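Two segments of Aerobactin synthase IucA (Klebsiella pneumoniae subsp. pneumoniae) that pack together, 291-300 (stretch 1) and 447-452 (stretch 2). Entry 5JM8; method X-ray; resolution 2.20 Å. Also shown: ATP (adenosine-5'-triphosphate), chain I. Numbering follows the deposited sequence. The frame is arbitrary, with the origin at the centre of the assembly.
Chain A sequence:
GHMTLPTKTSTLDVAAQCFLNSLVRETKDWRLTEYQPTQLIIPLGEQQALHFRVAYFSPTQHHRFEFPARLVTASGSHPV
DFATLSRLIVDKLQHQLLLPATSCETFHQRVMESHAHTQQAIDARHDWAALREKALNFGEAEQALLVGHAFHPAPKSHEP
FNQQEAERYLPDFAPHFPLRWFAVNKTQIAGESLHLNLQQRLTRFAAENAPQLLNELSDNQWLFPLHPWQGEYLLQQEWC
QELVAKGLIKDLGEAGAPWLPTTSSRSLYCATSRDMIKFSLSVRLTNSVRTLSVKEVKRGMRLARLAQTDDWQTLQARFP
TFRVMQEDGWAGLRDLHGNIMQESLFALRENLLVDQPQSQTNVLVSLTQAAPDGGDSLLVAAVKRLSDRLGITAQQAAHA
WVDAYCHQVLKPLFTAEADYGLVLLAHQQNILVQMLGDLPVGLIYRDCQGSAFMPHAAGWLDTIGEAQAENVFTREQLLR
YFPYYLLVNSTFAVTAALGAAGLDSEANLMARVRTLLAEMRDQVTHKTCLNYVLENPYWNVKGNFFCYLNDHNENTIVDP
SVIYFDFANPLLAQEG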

# COMPACT_ATOMS: atom_id res chain seq x y z
N THR A 291 14.07 -14.46 32.04
CA THR A 291 12.80 -15.00 32.48
C THR A 291 12.01 -13.91 33.18
O THR A 291 12.59 -12.97 33.73
CB THR A 291 12.99 -16.19 33.44
OG1 THR A 291 13.96 -15.84 34.44
CG2 THR A 291 13.46 -17.42 32.69
N LEU A 292 10.69 -14.03 33.15
CA LEU A 292 9.81 -13.10 33.86
C LEU A 292 9.36 -13.71 35.18
O LEU A 292 9.43 -14.92 35.37
CB LEU A 292 8.60 -12.75 33.01
CG LEU A 292 8.84 -11.93 31.74
CD1 LEU A 292 7.56 -11.83 30.93
CD2 LEU A 292 9.38 -10.55 32.09
N SER A 293 8.89 -12.85 36.07
CA SER A 293 8.27 -13.29 37.31
C SER A 293 6.90 -12.66 37.44
O SER A 293 6.62 -11.62 36.83
CB SER A 293 9.15 -12.93 38.51
OG SER A 293 9.31 -11.52 38.62
N VAL A 294 6.03 -13.29 38.23
CA VAL A 294 4.71 -12.75 38.51
C VAL A 294 4.85 -11.33 39.04
O VAL A 294 4.07 -10.44 38.72
CB VAL A 294 3.95 -13.61 39.52
CG1 VAL A 294 2.65 -12.93 39.95
CG2 VAL A 294 3.67 -14.99 38.94
N LYS A 295 5.87 -11.15 39.87
CA LYS A 295 6.25 -9.86 40.42
C LYS A 295 6.37 -8.77 39.35
O LYS A 295 5.68 -7.75 39.41
CB LYS A 295 7.59 -10.03 41.15
CG LYS A 295 8.12 -8.81 41.86
CD LYS A 295 9.45 -9.17 42.51
CE LYS A 295 10.04 -8.04 43.32
NZ LYS A 295 9.25 -7.81 44.55
N GLU A 296 7.23 -9.01 38.36
CA GLU A 296 7.52 -8.03 37.32
C GLU A 296 6.33 -7.73 36.41
O GLU A 296 6.16 -6.61 35.95
CB GLU A 296 8.70 -8.50 36.47
CG GLU A 296 10.01 -8.66 37.24
CD GLU A 296 11.06 -9.46 36.48
OE1 GLU A 296 10.86 -9.70 35.27
OE2 GLU A 296 12.07 -9.84 37.10
N VAL A 297 5.50 -8.74 36.15
CA VAL A 297 4.36 -8.54 35.26
C VAL A 297 3.23 -7.82 35.97
O VAL A 297 2.34 -7.25 35.33
CB VAL A 297 3.85 -9.89 34.68
CG1 VAL A 297 4.94 -10.55 33.83
CG2 VAL A 297 3.39 -10.83 35.78
N LYS A 298 3.26 -7.82 37.30
CA LYS A 298 2.28 -7.07 38.09
C LYS A 298 2.56 -5.57 38.01
O LYS A 298 1.65 -4.75 38.14
CB LYS A 298 2.30 -7.53 39.55
CG LYS A 298 1.70 -8.91 39.78
CD LYS A 298 0.18 -8.85 39.87
N ARG A 299 3.83 -5.22 37.80
CA ARG A 299 4.23 -3.82 37.64
C ARG A 299 3.55 -3.20 36.43
O ARG A 299 3.14 -2.04 36.46
CB ARG A 299 5.74 -3.70 37.48
CG ARG A 299 6.54 -4.06 38.71
CD ARG A 299 8.02 -3.84 38.46
NE ARG A 299 8.83 -4.12 39.64
CZ ARG A 299 10.16 -4.13 39.64
NH1 ARG A 299 10.83 -3.86 38.52
NH2 ARG A 299 10.83 -4.39 40.75
N GLY A 300 3.45 -3.97 35.35
CA GLY A 300 2.80 -3.52 34.14
C GLY A 300 1.32 -3.31 34.38
O GLY A 300 0.74 -2.31 33.93
N ASP A 447 8.62 -0.96 28.02
CA ASP A 447 9.17 -1.71 29.15
C ASP A 447 8.70 -1.13 30.47
O ASP A 447 9.35 -0.26 31.06
CB ASP A 447 10.70 -1.75 29.10
CG ASP A 447 11.29 -2.82 30.02
OD1 ASP A 447 10.53 -3.41 30.82
OD2 ASP A 447 12.51 -3.05 29.95
N CYS A 448 7.56 -1.62 30.95
CA CYS A 448 6.96 -1.15 32.18
C CYS A 448 7.61 -1.78 33.41
O CYS A 448 7.31 -1.41 34.55
CB CYS A 448 5.46 -1.43 32.17
SG CYS A 448 4.64 -0.80 30.69
N GLN A 449 8.51 -2.73 33.17
CA GLN A 449 9.29 -3.33 34.25
C GLN A 449 10.20 -2.28 34.89
O GLN A 449 10.66 -2.46 36.02
CB GLN A 449 10.11 -4.50 33.71
CG GLN A 449 10.85 -5.30 34.78
CD GLN A 449 11.58 -6.50 34.20
OE1 GLN A 449 11.44 -6.82 33.02
NE2 GLN A 449 12.37 -7.17 35.03
N GLY A 450 10.44 -1.20 34.16
CA GLY A 450 11.28 -0.11 34.63
C GLY A 450 10.47 1.07 35.15
O GLY A 450 10.95 2.20 35.16
N SER A 451 9.23 0.79 35.56
CA SER A 451 8.38 1.81 36.17
C SER A 451 8.53 1.78 37.68
O SER A 451 8.57 0.71 38.29
CB SER A 451 6.92 1.61 35.78
OG SER A 451 6.43 0.37 36.27
N ALA A 452 8.61 2.97 38.28
CA ALA A 452 8.70 3.09 39.73
C ALA A 452 8.03 4.39 40.17
O ALA A 452 7.78 5.27 39.35
CB ALA A 452 10.14 3.05 40.19
PG ATP I . 11.62 -4.99 26.51
O1G ATP I . 11.10 -5.88 25.42
O2G ATP I . 11.92 -3.58 26.06
O3G ATP I . 10.82 -5.05 27.79
PB ATP I . 13.74 -5.88 28.30
O1B ATP I . 14.60 -7.12 28.17
O2B ATP I . 12.68 -5.82 29.37
O3B ATP I . 13.10 -5.58 26.84
PA ATP I . 15.93 -4.46 29.47
O1A ATP I . 15.67 -5.37 30.65
O2A ATP I . 16.16 -2.99 29.70
O3A ATP I . 14.71 -4.60 28.44
O5' ATP I . 17.18 -5.01 28.62
C5' ATP I . 17.55 -4.28 27.45
C4' ATP I . 18.15 -5.18 26.38
O4' ATP I . 18.55 -4.37 25.28
C3' ATP I . 19.37 -5.95 26.86
O3' ATP I . 19.23 -7.34 26.54
C2' ATP I . 20.55 -5.34 26.12
O2' ATP I . 21.45 -6.33 25.64
C1' ATP I . 19.92 -4.58 24.96
N9 ATP I . 20.58 -3.28 24.73
C8 ATP I . 21.17 -2.93 23.58
N7 ATP I . 21.69 -1.67 23.66
C5 ATP I . 21.41 -1.21 24.89
C6 ATP I . 21.67 0.04 25.63
N6 ATP I . 22.34 1.05 25.03
N1 ATP I . 21.22 0.13 26.90
C2 ATP I . 20.55 -0.88 27.50
N3 ATP I . 20.29 -2.04 26.88
C4 ATP I . 20.68 -2.27 25.60

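Stretch 1 meets stretch 2 first at Leu292, in the loop before the helix. Its CA-to-CB bond points sideways, yet the end of the side chain comes nearer, leaving CD2 4.4 Å from OE1 of Gln449, a marginal contact. Ser293 does not reach stretch 2 but caps the helix that does: Glu296 N donates to Ser293 OG at 3.3 Å, satisfying a backbone amide that the first turn would otherwise leave without a partner.

Glu296 is directed toward stretch 2, and Glu296 CA lies 5.9 Å from Gln449 CA. Its carboxylate approaches the extended side chain of Gln449 (chi1 and chi2 both t), with Glu296 OE1 3.0 Å from Gln449 NE2. The angle is poor, so this close polar approach does not amount to a hydrogen bond. Val297, one residue on, turns away from stretch 2 and takes no part.

Arg299 supplies the hydrogen bond that joins the two stretches. Its side chain, with chi2 and chi3 both t, reaches along the contact so that NH1 donates to the carbonyl O of Gln449 at 2.9 Å. The acceptor sits at the edge of the guanidinium, near its plane, where the N-H groups point; the angle of 135° shows that the bond is bent. NE and NH2 are hydrogen-bonded elsewhere in the structure. Nearer the backbone, Arg299 CB lies 4.0 Å from Cys448 O, a carbonyl that accepts from Ser451 OG at 2.6 Å and from Ser451 N at 3.1 Å, closing a tight turn within stretch 2.

At Gly300 the CA atoms of the two stretches come closest, Gly300 CA and Cys448 CA lying 5.2 Å apart. Cys448 points toward the helix and places its CB 3.9 Å from Gly300 CA, a van der Waals contact between buried residues.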